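Local coordinates for oxidoreductase, NAD-binding/iron-sulfur cluster-binding protein (Nitratireductor pacificus pht-3B, PDB 6ZXU) that acts as a catabolic reductive dehalogenase, carrying cobalamin and two 4Fe-4S clusters and probably removing halogen substituents from organic substrates, at residues Val303-Arg314 with Glu401-Glu410; Cys467-Ser478 with Ile517-Met525. All coordinates share one frame; numbering follows the deposited sequence.

Contact 1: residues Val303-Arg314 with Glu401-Glu410; sequences VVRQEIQRVAKR and EPWMYYASDE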
loop_
_atom_site.group_PDB
_atom_site.type_symbol
_atom_site.label_atom_id
_atom_site.label_comp_id
_atom_site.label_asym_id
_atom_site.label_seq_id
_atom_site.Cartn_x
_atom_site.Cartn_y
_atom_site.Cartn_z
ATOM N N VAL A 303 -20.748 -18.491 -1.581
ATOM C CA VAL A 303 -20.180 -18.592 -0.225
ATOM C C VAL A 303 -21.186 -19.435 0.606
ATOM O O VAL A 303 -22.375 -19.073 0.757
ATOM C CB VAL A 303 -19.991 -17.202 0.411
ATOM C CG1 VAL A 303 -19.449 -17.293 1.836
ATOM C CG2 VAL A 303 -19.072 -16.361 -0.459
ATOM N N VAL A 304 -20.724 -20.565 1.085
ATOM C CA VAL A 304 -21.589 -21.471 1.912
ATOM C C VAL A 304 -21.015 -21.443 3.321
ATOM O O VAL A 304 -20.169 -22.257 3.671
ATOM C CB VAL A 304 -21.571 -22.892 1.322
ATOM C CG1 VAL A 304 -22.586 -23.778 2.084
ATOM C CG2 VAL A 304 -21.885 -22.860 -0.180
ATOM N N ARG A 305 -21.507 -20.509 4.137
ATOM C CA ARG A 305 -20.908 -20.265 5.430
ATOM C C ARG A 305 -20.919 -21.483 6.336
ATOM O O ARG A 305 -19.937 -21.735 7.075
ATOM C CB ARG A 305 -21.616 -19.152 6.137
ATOM C CG ARG A 305 -21.395 -17.802 5.512
ATOM C CD ARG A 305 -22.397 -16.824 6.068
ATOM N NE ARG A 305 -21.993 -15.501 5.733
ATOM C CZ ARG A 305 -22.089 -14.993 4.513
ATOM N NH1 ARG A 305 -22.551 -15.703 3.479
ATOM N NH2 ARG A 305 -21.643 -13.777 4.330
ATOM N N GLN A 306 -21.981 -22.300 6.278
ATOM C CA GLN A 306 -22.014 -23.480 7.144
ATOM C C GLN A 306 -20.990 -24.522 6.763
ATOM O O GLN A 306 -20.712 -25.399 7.558
ATOM C CB GLN A 306 -23.400 -24.111 7.172
ATOM C CG GLN A 306 -24.369 -23.271 7.914
ATOM C CD GLN A 306 -25.747 -23.962 7.985
ATOM O OE1 GLN A 306 -26.543 -23.830 7.086
ATOM N NE2 GLN A 306 -25.919 -24.766 8.948
ATOM N N GLU A 307 -20.371 -24.417 5.584
ATOM C CA GLU A 307 -19.382 -25.390 5.172
ATOM C C GLU A 307 -17.921 -24.851 5.228
ATOM O O GLU A 307 -17.008 -25.530 4.800
ATOM C CB GLU A 307 -19.694 -25.866 3.787
ATOM C CG GLU A 307 -21.027 -26.613 3.720
ATOM C CD GLU A 307 -21.438 -27.108 2.288
ATOM O OE1 GLU A 307 -22.681 -27.373 1.999
ATOM O OE2 GLU A 307 -20.519 -27.205 1.403
ATOM N N ILE A 308 -17.728 -23.631 5.704
ATOM C CA ILE A 308 -16.399 -23.053 5.737
ATOM C C ILE A 308 -15.720 -23.421 7.070
ATOM O O ILE A 308 -16.149 -22.952 8.090
ATOM C CB ILE A 308 -16.430 -21.518 5.569
ATOM C CG1 ILE A 308 -17.007 -21.108 4.250
ATOM C CG2 ILE A 308 -15.026 -20.988 5.709
ATOM C CD1 ILE A 308 -17.281 -19.619 4.100
ATOM N N GLN A 309 -14.657 -24.190 7.028
ATOM C CA GLN A 309 -13.905 -24.492 8.230
ATOM C C GLN A 309 -12.855 -23.433 8.480
ATOM O O GLN A 309 -12.281 -22.863 7.545
ATOM C CB GLN A 309 -13.201 -25.795 8.133
ATOM C CG GLN A 309 -14.062 -26.991 8.053
ATOM C CD GLN A 309 -13.185 -28.265 7.807
ATOM O OE1 GLN A 309 -13.433 -29.041 6.888
ATOM N NE2 GLN A 309 -12.159 -28.450 8.603
ATOM N N ARG A 310 -12.636 -23.112 9.753
ATOM C CA ARG A 310 -11.568 -22.205 10.179
ATOM C C ARG A 310 -10.195 -22.970 10.140
ATOM O O ARG A 310 -10.137 -24.172 10.309
ATOM C CB ARG A 310 -11.881 -21.594 11.550
ATOM C CG ARG A 310 -12.992 -20.581 11.488
ATOM C CD ARG A 310 -13.469 -20.167 12.848
ATOM N NE ARG A 310 -12.423 -19.476 13.595
ATOM C CZ ARG A 310 -12.534 -19.093 14.845
ATOM N NH1 ARG A 310 -13.608 -19.390 15.517
ATOM N NH2 ARG A 310 -11.537 -18.519 15.465
ATOM N N VAL A 311 -9.151 -22.228 9.794
ATOM C CA VAL A 311 -7.826 -22.725 9.425
ATOM C C VAL A 311 -6.837 -22.264 10.502
ATOM O O VAL A 311 -6.944 -21.094 11.003
ATOM C CB VAL A 311 -7.396 -22.095 8.037
ATOM C CG1 VAL A 311 -6.105 -22.694 7.580
ATOM C CG2 VAL A 311 -8.513 -22.351 7.022
ATOM N N ALA A 312 -5.952 -23.133 10.930
ATOM C CA ALA A 312 -4.888 -22.727 11.826
ATOM C C ALA A 312 -4.014 -21.598 11.145
ATOM O O ALA A 312 -3.761 -21.668 9.945
ATOM C CB ALA A 312 -4.003 -23.933 12.178
ATOM N N LYS A 313 -3.575 -20.593 11.893
ATOM C CA LYS A 313 -2.540 -19.666 11.384
ATOM C C LYS A 313 -1.294 -20.421 10.894
ATOM O O LYS A 313 -0.629 -20.000 9.998
ATOM C CB LYS A 313 -2.072 -18.658 12.438
ATOM C CG LYS A 313 -2.791 -17.383 12.386
ATOM C CD LYS A 313 -2.223 -16.282 13.230
ATOM C CE LYS A 313 -1.052 -15.661 12.509
ATOM N NZ LYS A 313 -0.725 -14.416 13.303
ATOM N N ARG A 314 -1.018 -21.540 11.514
ATOM C CA ARG A 314 0.067 -22.397 11.142
ATOM C C ARG A 314 -0.066 -22.954 9.715
ATOM O O ARG A 314 0.930 -23.449 9.131
ATOM C CB ARG A 314 0.195 -23.528 12.183
ATOM C CG ARG A 314 1.244 -24.622 11.902
ATOM C CD ARG A 314 2.706 -24.124 11.861
ATOM N NE ARG A 314 3.559 -25.276 11.672
ATOM C CZ ARG A 314 3.734 -25.907 10.515
ATOM N NH1 ARG A 314 3.210 -25.415 9.436
ATOM N NH2 ARG A 314 4.482 -26.973 10.403
ATOM N N GLU A 401 -17.275 -11.977 10.598
ATOM C CA GLU A 401 -17.887 -13.240 10.855
ATOM C C GLU A 401 -16.903 -14.223 11.430
ATOM O O GLU A 401 -15.704 -14.107 11.225
ATOM C CB GLU A 401 -18.564 -13.736 9.617
ATOM C CG GLU A 401 -19.540 -12.718 9.068
ATOM C CD GLU A 401 -20.301 -13.223 7.858
ATOM O OE1 GLU A 401 -20.803 -14.369 7.924
ATOM O OE2 GLU A 401 -20.400 -12.479 6.823
ATOM N N PRO A 402 -17.366 -15.166 12.252
ATOM C CA PRO A 402 -16.407 -16.020 12.970
ATOM C C PRO A 402 -15.512 -16.799 12.065
ATOM O O PRO A 402 -14.320 -16.998 12.383
ATOM C CB PRO A 402 -17.312 -16.977 13.847
ATOM C CG PRO A 402 -18.548 -16.136 14.013
ATOM C CD PRO A 402 -18.758 -15.373 12.745
ATOM N N TRP A 403 -16.022 -17.191 10.909
ATOM C CA TRP A 403 -15.204 -17.999 10.026
ATOM C C TRP A 403 -14.071 -17.156 9.360
ATOM O O TRP A 403 -13.286 -17.741 8.617
ATOM C CB TRP A 403 -16.075 -18.680 8.935
ATOM C CG TRP A 403 -17.005 -17.749 8.229
ATOM C CD1 TRP A 403 -18.264 -17.393 8.615
ATOM C CD2 TRP A 403 -16.752 -17.037 7.035
ATOM N NE1 TRP A 403 -18.799 -16.518 7.709
ATOM C CE2 TRP A 403 -17.859 -16.281 6.752
ATOM C CE3 TRP A 403 -15.641 -16.947 6.165
ATOM C CZ2 TRP A 403 -17.943 -15.484 5.609
ATOM C CZ3 TRP A 403 -15.742 -16.187 5.063
ATOM C CH2 TRP A 403 -16.884 -15.463 4.783
ATOM N N MET A 404 -14.073 -15.832 9.537
ATOM C CA MET A 404 -13.010 -14.934 8.984
ATOM C C MET A 404 -11.766 -14.881 9.939
ATOM O O MET A 404 -10.696 -14.461 9.531
ATOM C CB MET A 404 -13.531 -13.523 8.811
ATOM C CG MET A 404 -14.663 -13.385 7.793
ATOM S SD MET A 404 -15.223 -11.688 7.770
ATOM C CE MET A 404 -16.427 -11.730 6.451
ATOM N N TYR A 405 -11.919 -15.343 11.190
ATOM C CA TYR A 405 -10.819 -15.454 12.111
ATOM C C TYR A 405 -10.123 -16.773 11.920
ATOM O O TYR A 405 -10.759 -17.798 11.660
ATOM C CB TYR A 405 -11.296 -15.317 13.563
ATOM C CG TYR A 405 -11.857 -13.974 13.966
ATOM C CD1 TYR A 405 -13.128 -13.585 13.584
ATOM C CD2 TYR A 405 -11.137 -13.124 14.756
ATOM C CE1 TYR A 405 -13.653 -12.371 13.984
ATOM C CE2 TYR A 405 -11.655 -11.909 15.183
ATOM C CZ TYR A 405 -12.897 -11.537 14.826
ATOM O OH TYR A 405 -13.404 -10.360 15.253
ATOM N N TYR A 406 -8.818 -16.787 12.071
ATOM C CA TYR A 406 -8.074 -18.036 12.129
ATOM C C TYR A 406 -8.525 -18.893 13.317
ATOM O O TYR A 406 -9.055 -18.395 14.300
ATOM C CB TYR A 406 -6.588 -17.787 12.274
ATOM C CG TYR A 406 -5.901 -17.189 11.066
ATOM C CD1 TYR A 406 -5.623 -17.970 9.968
ATOM C CD2 TYR A 406 -5.455 -15.863 11.085
ATOM C CE1 TYR A 406 -5.003 -17.392 8.863
ATOM C CE2 TYR A 406 -4.833 -15.298 10.018
ATOM C CZ TYR A 406 -4.608 -16.063 8.923
ATOM O OH TYR A 406 -3.914 -15.524 7.847
ATOM N N ALA A 407 -8.354 -20.182 13.202
ATOM C CA ALA A 407 -8.776 -21.116 14.279
ATOM C C ALA A 407 -7.904 -21.044 15.525
ATOM O O ALA A 407 -8.396 -21.106 16.661
ATOM C CB ALA A 407 -8.818 -22.523 13.744
ATOM N N SER A 408 -6.609 -20.868 15.320
ATOM C CA SER A 408 -5.606 -20.934 16.397
ATOM C C SER A 408 -4.345 -20.178 15.961
ATOM O O SER A 408 -4.106 -20.013 14.740
ATOM C CB SER A 408 -5.260 -22.392 16.702
ATOM O OG SER A 408 -4.782 -23.115 15.562
ATOM N N ASP A 409 -3.571 -19.697 16.923
ATOM C CA ASP A 409 -2.300 -19.023 16.616
ATOM C C ASP A 409 -1.216 -20.070 16.346
ATOM O O ASP A 409 -1.326 -21.259 16.713
ATOM C CB ASP A 409 -1.899 -18.035 17.723
ATOM C CG ASP A 409 -1.247 -18.745 18.930
ATOM O OD1 ASP A 409 -1.982 -19.398 19.721
ATOM O OD2 ASP A 409 0.004 -18.662 19.095
ATOM N N GLU A 410 -0.152 -19.634 15.692
ATOM C CA GLU A 410 0.917 -20.571 15.274
ATOM C C GLU A 410 2.080 -20.684 16.294
ATOM O O GLU A 410 2.935 -21.476 16.121
ATOM C CB GLU A 410 1.486 -20.158 13.907
ATOM C CG GLU A 410 2.460 -18.942 13.861
ATOM C CD GLU A 410 1.886 -17.567 14.254
ATOM O OE1 GLU A 410 0.686 -17.482 14.691
ATOM O OE2 GLU A 410 2.683 -16.557 14.103
HETATM O O HOH W 1 -11.827 -19.770 7.611
HETATM O O HOH W 2 -9.940 -19.210 9.663
HETATM O O HOH W 3 2.232 -13.499 12.880
#
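With CG beside its backbone N (chi1 -70°) and the chain extended as far as NE, Arg305 reaches Glu401, itself extended beyond CG, and the two flat groups meet almost coplanar. Arg305 grips side-on: its NE lies 2.7 Å from Glu401 OE1 and its NH2 3.1 Å from Glu401 OE2, each oxygen using its syn lone pair. Trp403 NE1 also donates to OE1, from above the carboxylate plane, which ties the indole to the salt bridge. Over one face of that indole sits Ile308 CD1, 3.9 Å from the centroid of the six-membered ring.

Both segments are largely irregular, and they run side by side as loops along the cobalamin pocket, to which Val303, Trp403 and Tyr406 belong. Arg310 bends at chi3 (64°) and turns its guanidinium into the backbone of the other loop, NH2 giving a nearly straight bond of 2.7 Å to Tyr406 O and NE a more bent one to Tyr405 O; NH2 also reaches Ile416 O. Farther on, the two backbones bond directly, from Ala407 N to Val311 O and from Lys313 N to Ser408 O.

Lys313 lays CG over one face of the Tyr406 ring, 3.5 Å from its centroid, while Tyr406 OH forms a hydrogen bond with cobalamin. The Lys313 ammonium, held mainly by Ser482 O, makes a long salt bridge of 3.6 Å from NZ to Glu410 OE1.

Contact 2: residues Cys467-Ser478 with Ile517-Met525; sequences CRRMGYSARSHS and IVFTTDLPM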
loop_
_atom_site.group_PDB
_atom_site.type_symbol
_atom_site.label_atom_id
_atom_site.label_comp_id
_atom_site.label_asym_id
_atom_site.label_seq_id
_atom_site.Cartn_x
_atom_site.Cartn_y
_atom_site.Cartn_z
ATOM N N CYS A 467 -10.707 4.262 18.208
ATOM C CA CYS A 467 -11.846 3.475 18.690
ATOM C C CYS A 467 -11.700 3.146 20.199
ATOM O O CYS A 467 -12.667 3.216 20.901
ATOM C CB CYS A 467 -12.000 2.147 17.883
ATOM S SG CYS A 467 -12.636 2.428 16.219
ATOM N N ARG A 468 -10.512 2.745 20.608
ATOM C CA ARG A 468 -10.248 2.368 22.016
ATOM C C ARG A 468 -10.400 3.616 22.919
ATOM O O ARG A 468 -10.981 3.534 23.974
ATOM C CB ARG A 468 -8.966 1.702 22.177
ATOM C CG ARG A 468 -8.834 0.373 21.492
ATOM C CD ARG A 468 -7.625 -0.442 21.861
ATOM N NE ARG A 468 -6.399 0.280 21.633
ATOM C CZ ARG A 468 -5.705 0.317 20.510
ATOM N NH1 ARG A 468 -6.109 -0.339 19.443
ATOM N NH2 ARG A 468 -4.577 1.005 20.452
ATOM N N ARG A 469 -9.979 4.779 22.451
ATOM C CA ARG A 469 -10.184 6.021 23.132
ATOM C C ARG A 469 -11.633 6.273 23.412
ATOM O O ARG A 469 -12.010 6.791 24.460
ATOM C CB ARG A 469 -9.573 7.169 22.338
ATOM C CG ARG A 469 -9.755 8.531 22.940
ATOM C CD ARG A 469 -9.142 9.655 22.110
ATOM N NE ARG A 469 -7.716 9.442 21.761
ATOM C CZ ARG A 469 -6.669 9.614 22.593
ATOM N NH1 ARG A 469 -6.799 9.986 23.901
ATOM N NH2 ARG A 469 -5.446 9.385 22.119
ATOM N N MET A 470 -12.486 5.884 22.496
ATOM C CA MET A 470 -13.933 6.055 22.697
ATOM C C MET A 470 -14.596 4.926 23.499
ATOM O O MET A 470 -15.816 4.893 23.618
ATOM C CB MET A 470 -14.593 6.183 21.308
ATOM C CG MET A 470 -14.063 7.339 20.466
ATOM S SD MET A 470 -14.955 7.625 18.929
ATOM C CE MET A 470 -14.513 6.151 17.998
ATOM N N GLY A 471 -13.808 3.954 23.922
ATOM C CA GLY A 471 -14.282 2.827 24.696
ATOM C C GLY A 471 -14.894 1.706 23.891
ATOM O O GLY A 471 -15.797 0.995 24.379
ATOM N N TYR A 472 -14.355 1.478 22.677
ATOM C CA TYR A 472 -14.757 0.325 21.862
ATOM C C TYR A 472 -13.552 -0.468 21.509
ATOM O O TYR A 472 -12.581 0.082 20.956
ATOM C CB TYR A 472 -15.504 0.816 20.616
ATOM C CG TYR A 472 -16.808 1.425 20.941
ATOM C CD1 TYR A 472 -17.951 0.633 21.083
ATOM C CD2 TYR A 472 -16.936 2.786 21.135
ATOM C CE1 TYR A 472 -19.176 1.180 21.429
ATOM C CE2 TYR A 472 -18.141 3.342 21.488
ATOM C CZ TYR A 472 -19.270 2.538 21.591
ATOM O OH TYR A 472 -20.466 3.120 21.897
ATOM N N SER A 473 -13.516 -1.727 21.880
ATOM C CA SER A 473 -12.346 -2.545 21.697
ATOM C C SER A 473 -12.024 -2.587 20.141
ATOM O O SER A 473 -12.917 -2.585 19.330
ATOM C CB SER A 473 -12.593 -3.953 22.183
ATOM O OG SER A 473 -11.441 -4.723 22.220
ATOM N N ALA A 474 -10.755 -2.588 19.817
ATOM C CA ALA A 474 -10.324 -2.561 18.404
ATOM C C ALA A 474 -8.903 -3.044 18.338
ATOM O O ALA A 474 -8.079 -2.725 19.206
ATOM C CB ALA A 474 -10.464 -1.184 17.843
ATOM N N ARG A 475 -8.622 -3.872 17.335
ATOM C CA ARG A 475 -7.305 -4.412 17.094
ATOM C C ARG A 475 -7.016 -4.395 15.604
ATOM O O ARG A 475 -7.869 -4.799 14.801
ATOM C CB ARG A 475 -7.234 -5.824 17.606
ATOM C CG ARG A 475 -5.867 -6.385 17.422
ATOM C CD ARG A 475 -5.572 -7.586 18.202
ATOM N NE ARG A 475 -4.256 -8.114 17.819
ATOM C CZ ARG A 475 -3.077 -7.879 18.420
ATOM N NH1 ARG A 475 -2.987 -7.083 19.483
ATOM N NH2 ARG A 475 -1.996 -8.460 17.977
ATOM N N SER A 476 -5.835 -3.909 15.199
ATOM C CA SER A 476 -5.475 -3.990 13.759
ATOM C C SER A 476 -4.807 -5.328 13.450
ATOM O O SER A 476 -4.338 -6.043 14.315
ATOM C CB SER A 476 -4.578 -2.820 13.338
ATOM O OG SER A 476 -3.337 -2.939 13.892
ATOM N N HIS A 477 -4.855 -5.681 12.181
ATOM C CA HIS A 477 -4.394 -6.946 11.670
ATOM C C HIS A 477 -3.493 -6.730 10.468
ATOM O O HIS A 477 -3.956 -6.474 9.362
ATOM C CB HIS A 477 -5.641 -7.761 11.305
ATOM C CG HIS A 477 -6.561 -7.988 12.461
ATOM N ND1 HIS A 477 -6.396 -8.982 13.378
ATOM C CD2 HIS A 477 -7.682 -7.342 12.814
ATOM C CE1 HIS A 477 -7.382 -8.950 14.244
ATOM N NE2 HIS A 477 -8.178 -7.974 13.913
ATOM N N SER A 478 -2.195 -6.790 10.714
ATOM C CA SER A 478 -1.142 -6.414 9.785
ATOM C C SER A 478 -0.471 -7.607 9.142
ATOM O O SER A 478 -0.746 -8.749 9.461
ATOM C CB SER A 478 -0.106 -5.551 10.528
ATOM O OG SER A 478 0.589 -6.381 11.457
ATOM N N ILE A 517 -5.363 -3.680 4.648
ATOM C CA ILE A 517 -5.215 -3.759 6.101
ATOM C C ILE A 517 -6.643 -3.858 6.657
ATOM O O ILE A 517 -7.587 -3.291 6.116
ATOM C CB ILE A 517 -4.435 -2.514 6.620
ATOM C CG1 ILE A 517 -4.109 -2.589 8.118
ATOM C CG2 ILE A 517 -5.210 -1.224 6.339
ATOM C CD1 ILE A 517 -3.056 -3.518 8.495
ATOM N N VAL A 518 -6.787 -4.606 7.713
ATOM C CA VAL A 518 -8.038 -4.772 8.441
ATOM C C VAL A 518 -7.826 -4.413 9.903
ATOM O O VAL A 518 -6.792 -4.707 10.492
ATOM C CB VAL A 518 -8.568 -6.207 8.353
ATOM C CG1 VAL A 518 -9.850 -6.337 9.110
ATOM C CG2 VAL A 518 -8.787 -6.624 6.941
ATOM N N PHE A 519 -8.751 -3.630 10.474
ATOM C CA PHE A 519 -8.874 -3.631 11.913
ATOM C C PHE A 519 -10.267 -4.000 12.290
ATOM O O PHE A 519 -11.224 -3.582 11.648
ATOM C CB PHE A 519 -8.431 -2.340 12.636
ATOM C CG PHE A 519 -9.356 -1.211 12.509
ATOM C CD1 PHE A 519 -9.205 -0.284 11.462
ATOM C CD2 PHE A 519 -10.295 -0.949 13.507
ATOM C CE1 PHE A 519 -10.036 0.803 11.364
ATOM C CE2 PHE A 519 -11.150 0.141 13.382
ATOM C CZ PHE A 519 -11.024 0.998 12.320
ATOM N N THR A 520 -10.350 -4.841 13.318
ATOM C CA THR A 520 -11.645 -5.250 13.864
ATOM C C THR A 520 -12.016 -4.344 15.031
ATOM O O THR A 520 -11.142 -3.784 15.685
ATOM C CB THR A 520 -11.639 -6.702 14.255
ATOM O OG1 THR A 520 -10.543 -6.994 15.127
ATOM C CG2 THR A 520 -11.504 -7.582 12.960
ATOM N N THR A 521 -13.306 -4.206 15.268
ATOM C CA THR A 521 -13.799 -3.364 16.320
ATOM C C THR A 521 -15.197 -3.749 16.741
ATOM O O THR A 521 -15.933 -4.361 16.004
ATOM C CB THR A 521 -13.730 -1.879 15.913
ATOM O OG1 THR A 521 -14.057 -1.013 17.021
ATOM C CG2 THR A 521 -14.562 -1.523 14.710
ATOM N N ASP A 522 -15.598 -3.226 17.924
ATOM C CA ASP A 522 -17.005 -3.254 18.380
ATOM C C ASP A 522 -17.787 -1.980 18.130
ATOM O O ASP A 522 -19.004 -1.960 18.348
ATOM C CB ASP A 522 -17.064 -3.626 19.890
ATOM C CG ASP A 522 -16.656 -5.055 20.144
ATOM O OD1 ASP A 522 -16.923 -5.966 19.246
ATOM O OD2 ASP A 522 -16.023 -5.250 21.230
ATOM N N LEU A 523 -17.165 -0.919 17.603
ATOM C CA LEU A 523 -17.923 0.273 17.269
ATOM C C LEU A 523 -19.050 -0.006 16.327
ATOM O O LEU A 523 -18.846 -0.527 15.247
ATOM C CB LEU A 523 -17.024 1.317 16.659
ATOM C CG LEU A 523 -17.672 2.612 16.281
ATOM C CD1 LEU A 523 -18.019 3.385 17.553
ATOM C CD2 LEU A 523 -16.765 3.445 15.378
ATOM N N PRO A 524 -20.297 0.300 16.707
ATOM C CA PRO A 524 -21.442 0.015 15.796
ATOM C C PRO A 524 -21.439 0.856 14.541
ATOM O O PRO A 524 -21.395 2.088 14.637
ATOM C CB PRO A 524 -22.716 0.324 16.669
ATOM C CG PRO A 524 -22.208 0.169 18.054
ATOM C CD PRO A 524 -20.761 0.653 18.060
ATOM N N MET A 525 -21.477 0.169 13.382
ATOM C CA MET A 525 -21.389 0.834 12.086
ATOM C C MET A 525 -22.316 0.154 11.117
ATOM O O MET A 525 -22.388 -1.070 11.180
ATOM C CB MET A 525 -19.950 0.739 11.554
ATOM C CG MET A 525 -18.918 1.428 12.381
ATOM S SD MET A 525 -17.183 1.128 11.927
ATOM C CE MET A 525 -17.056 -0.615 12.298
HETATM O O HOH W 4 -15.675 -3.186 23.181
#
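Strands 474-477 and 517-521 pair antiparallel at the edge of a four-stranded antiparallel sheet, in which 474-477 is an outermost strand. Arg475 and Thr520 form a hydrogen-bonded pair, with Arg475 N 3.0 Å from Thr520 O and the return bond from Thr520 N to Arg475 O; farther along, His477 N donates to Val518 O. On the face that carries His477 and Thr520, the imidazole presents its edge to the threonine, and His477 NE2 lies 2.8 Å from Thr520 OG1 in a nearly straight hydrogen bond. Thr520 OG1 has a second partner in His420 ND1.

The opposite face, with Ala474, Ser476, Phe519 and Thr521, turns to helix 445-469. Phe519 packs there on Met463, its CE2 3.9 Å from Cys467 SG, which approaches the ring obliquely. The helix ends in a Schellman motif at Gly471, whose positive phi (82°) turns the chain back toward the strand. Beyond this turn, Tyr472 takes Leu523 CD1 over one ring face, 4.0 Å from the centroid, and brings CE1 against Pro524 CD. Leu523 in turn rests on Asn379 and Ile383 of helix 376-390.

Where the strands part, Ser473 O accepts two bonds, from Asp522 N and from Thr521 OG1. A water that accepts from Ser473 N also lies within hydrogen-bonding distance of Asp522 OD2, which forms a salt bridge with Lys363. Thr521 swings OG1 away from its own amide (chi1 -172°), and Leu523 N donates back to this OG1 over 3.2 Å in an ST turn.

Contact 2 is buried, whereas contact 1 is only partly so, with exposed residues at one end and the cobalamin pocket along its course. They share no segment but adjoin one sheet: 401-410 follows its outermost strand 394-399, and contact 2 pairs the other outermost strand, 474-477, with 514-521. Regular strand pairing and apolar helix packing dominate contact 2; in contact 1, charged side chains and a few backbone bonds join two loops. Their centres lie about 20 Å apart, yet Tyr405 OH packs 4.1 Å from Thr520 CG2. His420 links them further, taking the Tyr405 hydroxyl on its carbonyl and meeting Thr520 and Ser473 through its ring nitrogens.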